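Local coordinates for Mll5499 protein (Mesorhizobium loti, PDB 3BDE) that is of unknown function but belongs to the dimeric, ferredoxin-like Dabb family of stress-responsive alpha/beta-barrel proteins, at residues I21-V26 with F74-A79; V43-I48 with F58-Q63; I68-G73 with V105-E110. One frame throughout, in Å; residues are numbered along the deposited sequence.

Contact 1: I21-V26 with F74-A79; sequences IRHTVV and FSMEFA. With EDO (1,2-ethanediol), chain J; EDO (1,2-ethanediol), chain D.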
loop_
_atom_site.group_PDB
_atom_site.type_symbol
_atom_site.label_atom_id
_atom_site.label_comp_id
_atom_site.label_asym_id
_atom_site.label_seq_id
_atom_site.Cartn_x
_atom_site.Cartn_y
_atom_site.Cartn_z
ATOM N N ILE A 21 2.469 10.725 -6.909
ATOM C CA ILE A 21 3.168 9.706 -6.142
ATOM C C ILE A 21 2.340 9.396 -4.894
ATOM O O ILE A 21 1.989 10.306 -4.140
ATOM C CB ILE A 21 4.606 10.113 -5.720
ATOM C CG1 ILE A 21 5.437 10.511 -6.953
ATOM C CG2 ILE A 21 5.297 8.965 -4.870
ATOM C CD1 ILE A 21 6.841 10.979 -6.641
ATOM N N ARG A 22 2.040 8.115 -4.694
ATOM C CA ARG A 22 1.358 7.659 -3.492
ATOM C C ARG A 22 2.441 7.092 -2.581
ATOM O O ARG A 22 3.022 6.059 -2.879
ATOM C CB ARG A 22 0.310 6.623 -3.810
ATOM C CG ARG A 22 -0.488 6.185 -2.617
ATOM C CD ARG A 22 -1.519 5.192 -3.036
ATOM N NE ARG A 22 -2.483 5.825 -3.921
ATOM C CZ ARG A 22 -3.184 5.241 -4.889
ATOM N NH1 ARG A 22 -3.050 3.940 -5.171
ATOM N NH2 ARG A 22 -4.030 5.992 -5.587
ATOM N N HIS A 23 2.710 7.801 -1.494
ATOM C CA HIS A 23 3.716 7.421 -0.509
ATOM C C HIS A 23 3.034 6.672 0.612
ATOM O O HIS A 23 2.045 7.184 1.210
ATOM C CB HIS A 23 4.426 8.660 0.036
ATOM C CG HIS A 23 5.300 8.399 1.225
ATOM N ND1 HIS A 23 6.277 7.434 1.243
ATOM C CD2 HIS A 23 5.358 9.010 2.427
ATOM C CE1 HIS A 23 6.885 7.449 2.414
ATOM N NE2 HIS A 23 6.334 8.388 3.156
ATOM N N THR A 24 3.501 5.457 0.869
ATOM C CA THR A 24 2.958 4.685 1.984
ATOM C C THR A 24 4.031 4.083 2.845
ATOM O O THR A 24 5.144 3.784 2.366
ATOM C CB THR A 24 2.012 3.536 1.534
ATOM O OG1 THR A 24 2.771 2.386 1.126
ATOM C CG2 THR A 24 1.059 3.976 0.402
ATOM N N VAL A 25 3.694 3.896 4.124
ATOM C CA VAL A 25 4.584 3.207 5.065
ATOM C C VAL A 25 3.728 2.269 5.915
ATOM O O VAL A 25 2.701 2.700 6.416
ATOM C CB VAL A 25 5.420 4.218 5.920
ATOM C CG1 VAL A 25 4.512 5.169 6.761
ATOM C CG2 VAL A 25 6.415 3.486 6.800
ATOM N N VAL A 26 4.134 1.003 6.029
ATOM C CA VAL A 26 3.454 0.003 6.860
ATOM C C VAL A 26 4.392 -0.197 8.055
ATOM O O VAL A 26 5.605 -0.289 7.868
ATOM C CB VAL A 26 3.132 -1.315 6.059
ATOM C CG1 VAL A 26 4.371 -2.146 5.787
ATOM C CG2 VAL A 26 2.100 -2.166 6.781
ATOM N N PHE A 74 0.469 4.367 7.025
ATOM C CA PHE A 74 0.127 5.744 6.654
ATOM C C PHE A 74 0.223 5.779 5.134
ATOM O O PHE A 74 1.116 5.146 4.557
ATOM C CB PHE A 74 1.081 6.825 7.203
ATOM C CG PHE A 74 1.148 6.942 8.691
ATOM C CD1 PHE A 74 0.085 6.604 9.544
ATOM C CD2 PHE A 74 2.261 7.568 9.244
ATOM C CE1 PHE A 74 0.191 6.815 10.936
ATOM C CE2 PHE A 74 2.377 7.798 10.609
ATOM C CZ PHE A 74 1.346 7.426 11.460
ATOM N N SER A 75 -0.733 6.453 4.508
ATOM C CA SER A 75 -0.800 6.655 3.074
ATOM C C SER A 75 -1.050 8.125 2.809
ATOM O O SER A 75 -1.783 8.768 3.545
ATOM C CB SER A 75 -1.926 5.829 2.476
ATOM O OG SER A 75 -1.997 6.012 1.096
HETATM N N MSE A 76 -0.410 8.656 1.778
HETATM C CA MSE A 76 -0.641 10.052 1.344
HETATM C C MSE A 76 -0.218 10.163 -0.116
HETATM O O MSE A 76 0.560 9.345 -0.618
HETATM C CB MSE A 76 0.141 11.034 2.236
HETATM C CG MSE A 76 1.653 10.972 2.061
HETATM SE SE MSE A 76 2.617 11.551 3.624
HETATM C CE MSE A 76 2.417 9.970 4.767
ATOM N N GLU A 77 -0.618 11.257 -0.746
ATOM C CA GLU A 77 -0.302 11.510 -2.152
ATOM C C GLU A 77 0.326 12.887 -2.336
ATOM O O GLU A 77 -0.032 13.847 -1.634
ATOM C CB GLU A 77 -1.556 11.390 -2.990
ATOM C CG GLU A 77 -2.090 9.931 -2.982
ATOM C CD GLU A 77 -3.323 9.728 -3.826
ATOM O OE1 GLU A 77 -3.771 10.645 -4.532
ATOM O OE2 GLU A 77 -3.862 8.622 -3.778
ATOM N N PHE A 78 1.266 12.932 -3.269
ATOM C CA PHE A 78 1.990 14.152 -3.659
ATOM C C PHE A 78 1.758 14.357 -5.149
ATOM O O PHE A 78 1.642 13.386 -5.915
ATOM C CB PHE A 78 3.497 14.029 -3.358
ATOM C CG PHE A 78 3.789 13.859 -1.914
ATOM C CD1 PHE A 78 3.728 14.953 -1.059
ATOM C CD2 PHE A 78 4.086 12.598 -1.386
ATOM C CE1 PHE A 78 3.975 14.831 0.263
ATOM C CE2 PHE A 78 4.307 12.459 -0.040
ATOM C CZ PHE A 78 4.257 13.578 0.787
ATOM N N ALA A 79 1.640 15.629 -5.554
ATOM C CA ALA A 79 1.450 15.991 -6.954
ATOM C C ALA A 79 2.603 15.494 -7.835
ATOM O O ALA A 79 2.376 15.082 -8.972
ATOM C CB ALA A 79 1.301 17.512 -7.112
HETATM C C1 EDO J . 0.585 0.366 0.592
HETATM O O1 EDO J . 1.458 0.057 1.685
HETATM C C2 EDO J . -0.094 -0.882 0.068
HETATM O O2 EDO J . 0.735 -1.598 -0.846
HETATM C C1 EDO D . 6.544 9.443 8.087
HETATM O O1 EDO D . 7.955 9.653 7.988
HETATM C C2 EDO D . 5.997 8.929 6.770
HETATM O O2 EDO D . 6.296 9.908 5.775
#

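Contact 2: V43-I48 with F58-Q63; sequences VDAKKI and FEQLRQ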
loop_
_atom_site.group_PDB
_atom_site.type_symbol
_atom_site.label_atom_id
_atom_site.label_comp_id
_atom_site.label_asym_id
_atom_site.label_seq_id
_atom_site.Cartn_x
_atom_site.Cartn_y
_atom_site.Cartn_z
ATOM N N VAL A 43 -2.252 9.904 16.815
ATOM C CA VAL A 43 -2.920 11.214 16.918
ATOM C C VAL A 43 -1.938 12.333 16.564
ATOM O O VAL A 43 -2.241 13.155 15.709
ATOM C CB VAL A 43 -3.589 11.405 18.305
ATOM C CG1 VAL A 43 -4.189 12.788 18.461
ATOM C CG2 VAL A 43 -4.670 10.340 18.490
ATOM N N ASP A 44 -0.735 12.291 17.139
ATOM C CA ASP A 44 0.288 13.321 16.867
ATOM C C ASP A 44 0.842 13.270 15.442
ATOM O O ASP A 44 1.051 14.321 14.832
ATOM C CB ASP A 44 1.422 13.260 17.882
ATOM C CG ASP A 44 0.943 13.513 19.330
ATOM O OD1 ASP A 44 -0.178 14.007 19.553
ATOM O OD2 ASP A 44 1.691 13.170 20.261
ATOM N N ALA A 45 1.071 12.066 14.914
ATOM C CA ALA A 45 1.541 11.895 13.520
ATOM C C ALA A 45 0.560 12.532 12.526
ATOM O O ALA A 45 0.960 13.275 11.606
ATOM C CB ALA A 45 1.728 10.403 13.192
ATOM N N LYS A 46 -0.724 12.243 12.724
ATOM C CA LYS A 46 -1.785 12.837 11.894
ATOM C C LYS A 46 -1.770 14.379 11.929
ATOM O O LYS A 46 -1.760 15.017 10.872
ATOM C CB LYS A 46 -3.158 12.337 12.323
ATOM C CG LYS A 46 -4.271 12.739 11.370
ATOM C CD LYS A 46 -5.557 12.089 11.796
ATOM C CE LYS A 46 -6.704 12.445 10.869
ATOM N NZ LYS A 46 -7.111 13.873 11.007
ATOM N N LYS A 47 -1.737 14.962 13.134
ATOM C CA LYS A 47 -1.728 16.426 13.289
ATOM C C LYS A 47 -0.525 17.079 12.610
ATOM O O LYS A 47 -0.683 18.065 11.877
ATOM C CB LYS A 47 -1.761 16.821 14.776
ATOM C CG LYS A 47 -1.894 18.330 15.056
ATOM C CD LYS A 47 -1.973 18.580 16.543
ATOM N N ILE A 48 0.660 16.509 12.836
ATOM C CA ILE A 48 1.920 17.042 12.313
ATOM C C ILE A 48 2.065 16.893 10.795
ATOM O O ILE A 48 2.337 17.875 10.084
ATOM C CB ILE A 48 3.158 16.374 13.045
ATOM C CG1 ILE A 48 3.190 16.803 14.524
ATOM C CG2 ILE A 48 4.527 16.753 12.417
ATOM C CD1 ILE A 48 4.224 16.052 15.340
ATOM N N PHE A 58 -3.950 12.358 3.339
ATOM C CA PHE A 58 -3.262 11.650 4.411
ATOM C C PHE A 58 -4.277 10.725 5.114
ATOM O O PHE A 58 -5.320 11.202 5.596
ATOM C CB PHE A 58 -2.651 12.616 5.417
ATOM C CG PHE A 58 -1.874 11.929 6.507
ATOM C CD1 PHE A 58 -2.510 11.542 7.687
ATOM C CD2 PHE A 58 -0.512 11.644 6.343
ATOM C CE1 PHE A 58 -1.800 10.884 8.689
ATOM C CE2 PHE A 58 0.197 10.982 7.344
ATOM C CZ PHE A 58 -0.460 10.613 8.523
ATOM N N GLU A 59 -3.962 9.426 5.150
ATOM C CA GLU A 59 -4.827 8.429 5.785
ATOM C C GLU A 59 -4.050 7.544 6.742
ATOM O O GLU A 59 -2.934 7.133 6.444
ATOM C CB GLU A 59 -5.545 7.572 4.737
ATOM C CG GLU A 59 -6.516 8.358 3.871
ATOM C CD GLU A 59 -7.342 7.506 2.915
ATOM O OE1 GLU A 59 -7.356 6.264 3.040
ATOM O OE2 GLU A 59 -7.994 8.100 2.034
ATOM N N GLN A 60 -4.663 7.273 7.901
ATOM C CA GLN A 60 -4.105 6.346 8.874
ATOM C C GLN A 60 -4.925 5.091 8.718
ATOM O O GLN A 60 -6.169 5.142 8.713
ATOM C CB GLN A 60 -4.181 6.888 10.280
ATOM C CG GLN A 60 -3.304 8.112 10.413
ATOM C CD GLN A 60 -3.247 8.605 11.812
ATOM O OE1 GLN A 60 -4.283 8.753 12.450
ATOM N NE2 GLN A 60 -2.022 8.907 12.307
ATOM N N LEU A 61 -4.220 3.965 8.699
ATOM C CA LEU A 61 -4.802 2.676 8.417
ATOM C C LEU A 61 -4.377 1.617 9.408
ATOM O O LEU A 61 -3.290 1.718 9.994
ATOM C CB LEU A 61 -4.342 2.257 7.021
ATOM C CG LEU A 61 -4.620 3.242 5.864
ATOM C CD1 LEU A 61 -3.784 2.923 4.655
ATOM C CD2 LEU A 61 -6.123 3.322 5.548
ATOM N N ARG A 62 -5.229 0.597 9.566
ATOM C CA ARG A 62 -4.891 -0.576 10.339
ATOM C C ARG A 62 -4.574 -1.628 9.270
ATOM O O ARG A 62 -5.371 -1.801 8.347
ATOM C CB ARG A 62 -6.068 -0.998 11.211
ATOM C CG ARG A 62 -5.757 -2.058 12.227
ATOM C CD ARG A 62 -6.951 -2.332 13.153
ATOM N NE ARG A 62 -7.288 -1.207 14.044
ATOM C CZ ARG A 62 -6.601 -0.857 15.138
ATOM N NH1 ARG A 62 -5.489 -1.511 15.507
ATOM N NH2 ARG A 62 -7.008 0.186 15.861
ATOM N N GLN A 63 -3.452 -2.331 9.407
ATOM C CA GLN A 63 -3.046 -3.391 8.446
ATOM C C GLN A 63 -3.672 -4.669 8.962
ATOM O O GLN A 63 -3.409 -5.039 10.086
ATOM C CB GLN A 63 -1.521 -3.467 8.337
ATOM C CG GLN A 63 -0.953 -4.219 7.083
ATOM C CD GLN A 63 -1.262 -5.703 7.004
ATOM O OE1 GLN A 63 -1.816 -6.170 6.008
ATOM N NE2 GLN A 63 -0.910 -6.451 8.045
#

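Contact 3: I68-G73 with V105-E110; sequences IDYHFG and VEKFLE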
loop_
_atom_site.group_PDB
_atom_site.type_symbol
_atom_site.label_atom_id
_atom_site.label_comp_id
_atom_site.label_asym_id
_atom_site.label_seq_id
_atom_site.Cartn_x
_atom_site.Cartn_y
_atom_site.Cartn_z
ATOM N N ILE A 68 1.553 -10.797 6.858
ATOM C CA ILE A 68 2.640 -9.825 7.122
ATOM C C ILE A 68 2.460 -9.284 8.563
ATOM O O ILE A 68 1.326 -9.039 8.992
ATOM C CB ILE A 68 2.676 -8.705 6.005
ATOM C CG1 ILE A 68 4.105 -8.197 5.771
ATOM C CG2 ILE A 68 1.645 -7.573 6.244
ATOM C CD1 ILE A 68 4.215 -7.038 4.764
ATOM N N ASP A 69 3.565 -9.105 9.301
ATOM C CA ASP A 69 3.543 -8.680 10.716
ATOM C C ASP A 69 3.777 -7.159 10.897
ATOM O O ASP A 69 4.759 -6.717 11.485
ATOM C CB ASP A 69 4.548 -9.530 11.539
ATOM C CG ASP A 69 4.471 -9.269 13.044
ATOM O OD1 ASP A 69 3.384 -8.959 13.585
ATOM O OD2 ASP A 69 5.524 -9.349 13.699
ATOM N N TYR A 70 2.850 -6.378 10.349
ATOM C CA TYR A 70 2.802 -4.915 10.492
ATOM C C TYR A 70 1.390 -4.607 10.944
ATOM O O TYR A 70 0.460 -5.230 10.437
ATOM C CB TYR A 70 3.130 -4.201 9.191
ATOM C CG TYR A 70 4.553 -4.477 8.771
ATOM C CD1 TYR A 70 5.621 -3.845 9.405
ATOM C CD2 TYR A 70 4.832 -5.385 7.764
ATOM C CE1 TYR A 70 6.954 -4.119 9.037
ATOM C CE2 TYR A 70 6.157 -5.657 7.371
ATOM C CZ TYR A 70 7.209 -5.018 8.013
ATOM O OH TYR A 70 8.512 -5.305 7.650
ATOM N N HIS A 71 1.243 -3.675 11.884
ATOM C CA HIS A 71 -0.057 -3.342 12.457
ATOM C C HIS A 71 -0.762 -2.160 11.823
ATOM O O HIS A 71 -1.984 -2.117 11.820
ATOM C CB HIS A 71 0.061 -3.049 13.949
ATOM C CG HIS A 71 0.612 -4.182 14.756
ATOM N ND1 HIS A 71 1.120 -3.999 16.024
ATOM C CD2 HIS A 71 0.748 -5.499 14.477
ATOM C CE1 HIS A 71 1.517 -5.165 16.506
ATOM N NE2 HIS A 71 1.309 -6.090 15.585
ATOM N N PHE A 72 -0.007 -1.212 11.290
ATOM C CA PHE A 72 -0.572 0.045 10.809
ATOM C C PHE A 72 0.046 0.496 9.529
ATOM O O PHE A 72 1.101 0.026 9.151
ATOM C CB PHE A 72 -0.301 1.153 11.849
ATOM C CG PHE A 72 -0.888 0.874 13.204
ATOM C CD1 PHE A 72 -2.270 0.958 13.393
ATOM C CD2 PHE A 72 -0.075 0.584 14.306
ATOM C CE1 PHE A 72 -2.833 0.696 14.618
ATOM C CE2 PHE A 72 -0.635 0.330 15.538
ATOM C CZ PHE A 72 -2.014 0.387 15.698
ATOM N N GLY A 73 -0.608 1.454 8.894
ATOM C CA GLY A 73 -0.056 2.111 7.736
ATOM C C GLY A 73 -0.402 3.589 7.675
ATOM O O GLY A 73 -1.415 4.027 8.246
ATOM N N VAL A 105 9.104 3.473 16.569
ATOM C CA VAL A 105 8.777 2.460 15.565
ATOM C C VAL A 105 9.710 1.233 15.686
ATOM O O VAL A 105 10.939 1.357 15.684
ATOM C CB VAL A 105 8.771 3.047 14.128
ATOM C CG1 VAL A 105 8.617 1.912 13.071
ATOM C CG2 VAL A 105 7.659 4.062 14.002
ATOM N N GLU A 106 9.104 0.052 15.799
ATOM C CA GLU A 106 9.835 -1.216 15.898
ATOM C C GLU A 106 10.393 -1.620 14.542
ATOM O O GLU A 106 11.563 -1.994 14.426
ATOM C CB GLU A 106 8.914 -2.328 16.446
ATOM C CG GLU A 106 9.524 -3.754 16.538
ATOM C CD GLU A 106 10.781 -3.824 17.389
ATOM O OE1 GLU A 106 10.877 -3.069 18.381
ATOM O OE2 GLU A 106 11.660 -4.653 17.081
ATOM N N LYS A 107 9.524 -1.601 13.535
ATOM C CA LYS A 107 9.878 -1.986 12.168
ATOM C C LYS A 107 8.914 -1.396 11.157
ATOM O O LYS A 107 7.753 -1.084 11.487
ATOM C CB LYS A 107 9.864 -3.511 12.032
ATOM C CG LYS A 107 8.583 -4.156 12.561
ATOM C CD LYS A 107 8.508 -5.615 12.230
ATOM C CE LYS A 107 7.465 -6.276 13.093
ATOM N NZ LYS A 107 7.184 -7.628 12.575
ATOM N N PHE A 108 9.381 -1.277 9.915
ATOM C CA PHE A 108 8.548 -0.710 8.861
ATOM C C PHE A 108 9.031 -1.056 7.456
ATOM O O PHE A 108 10.149 -1.539 7.261
ATOM C CB PHE A 108 8.447 0.832 9.026
ATOM C CG PHE A 108 9.707 1.583 8.665
ATOM C CD1 PHE A 108 10.730 1.761 9.609
ATOM C CD2 PHE A 108 9.867 2.158 7.406
ATOM C CE1 PHE A 108 11.921 2.466 9.271
ATOM C CE2 PHE A 108 11.067 2.875 7.076
ATOM C CZ PHE A 108 12.069 3.015 7.996
ATOM N N LEU A 109 8.152 -0.811 6.489
ATOM C CA LEU A 109 8.456 -0.936 5.062
ATOM C C LEU A 109 7.869 0.309 4.413
ATOM O O LEU A 109 6.747 0.686 4.744
ATOM C CB LEU A 109 7.759 -2.137 4.432
ATOM C CG LEU A 109 8.206 -3.547 4.779
ATOM C CD1 LEU A 109 7.172 -4.572 4.290
ATOM C CD2 LEU A 109 9.593 -3.814 4.178
ATOM N N GLU A 110 8.620 0.927 3.518
ATOM C CA GLU A 110 8.135 2.042 2.725
ATOM C C GLU A 110 7.786 1.456 1.370
ATOM O O GLU A 110 8.595 0.741 0.799
ATOM C CB GLU A 110 9.192 3.128 2.533
ATOM C CG GLU A 110 9.420 4.020 3.719
ATOM C CD GLU A 110 10.329 5.204 3.384
ATOM O OE1 GLU A 110 10.042 5.925 2.398
ATOM O OE2 GLU A 110 11.321 5.426 4.124
#

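Contact 1: I21-V26 with F74-A79
His23 and Met76 face each other as a hydrogen-bonded pair amid an antiparallel ladder, His23 N donating to Met76 O at 2.8 Å. Met76 N returns a bond to His23 O; the pairs Ile21 with Phe78 and Val25 with Phe74 add two each, while Arg22–Glu77 and Thr24–Ser75 are the non-hydrogen-bonded pairs between them.

Arg22 and Glu77 run side by side as the charged pair. Approaching from one face of the carboxylate, which is turned 32° from the guanidinium, Arg22 NE and NH2 both grip one oxygen, Glu77 OE2, with NE 3.1 Å from it. NH2 also reaches Glu59 of the second subunit, an arginine being long enough to serve both carboxylates. With an alanine in place of Arg22, Glu77 would probably lose its cationic mate, and Glu59 of the second subunit its salt bridge.

These are the two central strands, 21-29 and 72-78, of the four-stranded ferredoxin-like sheet.

Aromatic and apolar packing fills the face of Ile21, His23, Val25, Phe74, Met76 and Phe78, partly under helix 81-88. The selenium of Met76 (selenomethionine) lies at the edge of the His23 ring, and His23 CB meets the Phe78 edge, 3.8 Å from CE2.

Buried polar ends find partners: His23 ND1 bonds Asp112, NE2 a 1,2-ethanediol. Thr24 OG1, held between backbone N and carbonyl carbon (chi1 81°), accepts from another diol, 2.7 Å from its O1, and bonds Ile111 O.

Contact 2: V43-I48 with F58-Q63
Lys46 and Gln60, which bury the most surface here, meet where helix 36-50 lies against strand 58-63, an outer strand of the ferredoxin-like sheet within its own chain. This is helix-on-sheet packing between the two layers of the alpha/beta fold: the two short segments run nearly antiparallel, 167° between their directions, with axes 9.6 Å apart at closest approach.

Lys46 contributes carbon rather than charge. Its CG stands anti to the backbone N (chi1 -171°), and the chain runs on extended as far as CE, which lays the methylenes across the Gln60 amide. Lys46 CD comes to 3.6 Å from Gln60 OE1, and the ammonium end leads away from the strand. A long lysine suits such a border, since its aliphatic part can cover neighbours while its charged end stays at the surface.

Gln60 points from the strand toward the helix, its chain extended beyond CG, and this carries the amide up to the helix backbone. There NE2 donates to the carbonyl oxygen of Leu42, one turn before Lys46. A glutamine fits because it is long enough to reach the helix and supplies an N-H for a main-chain oxygen.

Phe58, two residues earlier on the same side of the strand, sets its ring obliquely under the helix and also meets Phe74 and Leu49. Its flat hydrocarbon ring lies against the backbone of Ala45 and Lys46, while the small methyl of Ala45 faces the Gln60 amide and Phe74. The ring's nearest approach is by its rim carbon CE1, which lies 3.8 Å from Lys46 CA and 4.1 Å from Lys46 CG.

Contact 3: I68-G73 with V105-E110
The ammonium group of Lys107 meets Asp69 twice: NZ lies 2.6 Å from OD2 in a salt bridge and gives a second hydrogen bond to the backbone oxygen Asp69 O at 2.8 Å. The two acceptors are approached differently. The main-chain oxygen is met in its carbonyl plane, on a lone pair, whereas OD2 is reached from above the carboxylate plane, 55° out of it. Side chain and backbone together thus fix the tip of the lysine, and an aspartate is short enough for its OD2 and backbone O to meet one nitrogen.

Beside this pair stands Tyr70. Lys107 CD passes 3.9 Å from Tyr70 CE1, although NZ is far enough from the ring that any cation-pi attraction is weak at most. On the ring's other flank Leu109 comes across at about a right angle, its CD1 3.4 Å from Tyr70 CE2. Leu109 CD1 also meets Ile68 CD1 tip to tip, and its branched end suits a place where it must touch two neighbours at once.

Torsions and backbone set these groups in place. Lys107 CG sits between its backbone N and carbonyl carbon (chi1 50°), from where the extended chain reaches Asp69. Gln63 NE2 holds Tyr70 O, the Tyr70 side chain rests on Val26, and Leu109 packs on Ile68 of the second subunit.

Strand 21-29 lies between the two partners, so the side chains bridge over it. Two classic beta bulges border the contact, His71 and Phe72 opposite Phe27, and Glu106 and Lys107 opposite Thr28, at one end of the antiparallel ferredoxin-like sheet.

Contact 1 is the buried core of the sheet, a direct ladder of neighbouring strands; contact 2 is partly buried, and contact 3 lies at the surface. Contacts 1 and 3 share strand 72-78, and Val26 joins them through its backbone bond to Leu109. Contact 2 adds the helical layer to the neighbouring edge: Phe74 of contact 1 packs on Ala45 and Gln60, and Ser75 pairs with Glu59. The chemistry follows place: main-chain bonds, buried rings and an arginine-glutamate bridge at the centre, methylenes and an amide between helix and sheet, a lysine-aspartate bridge at the surface. All three touch the second subunit, along whose strand Leu61 to Gln63 continue the sheet.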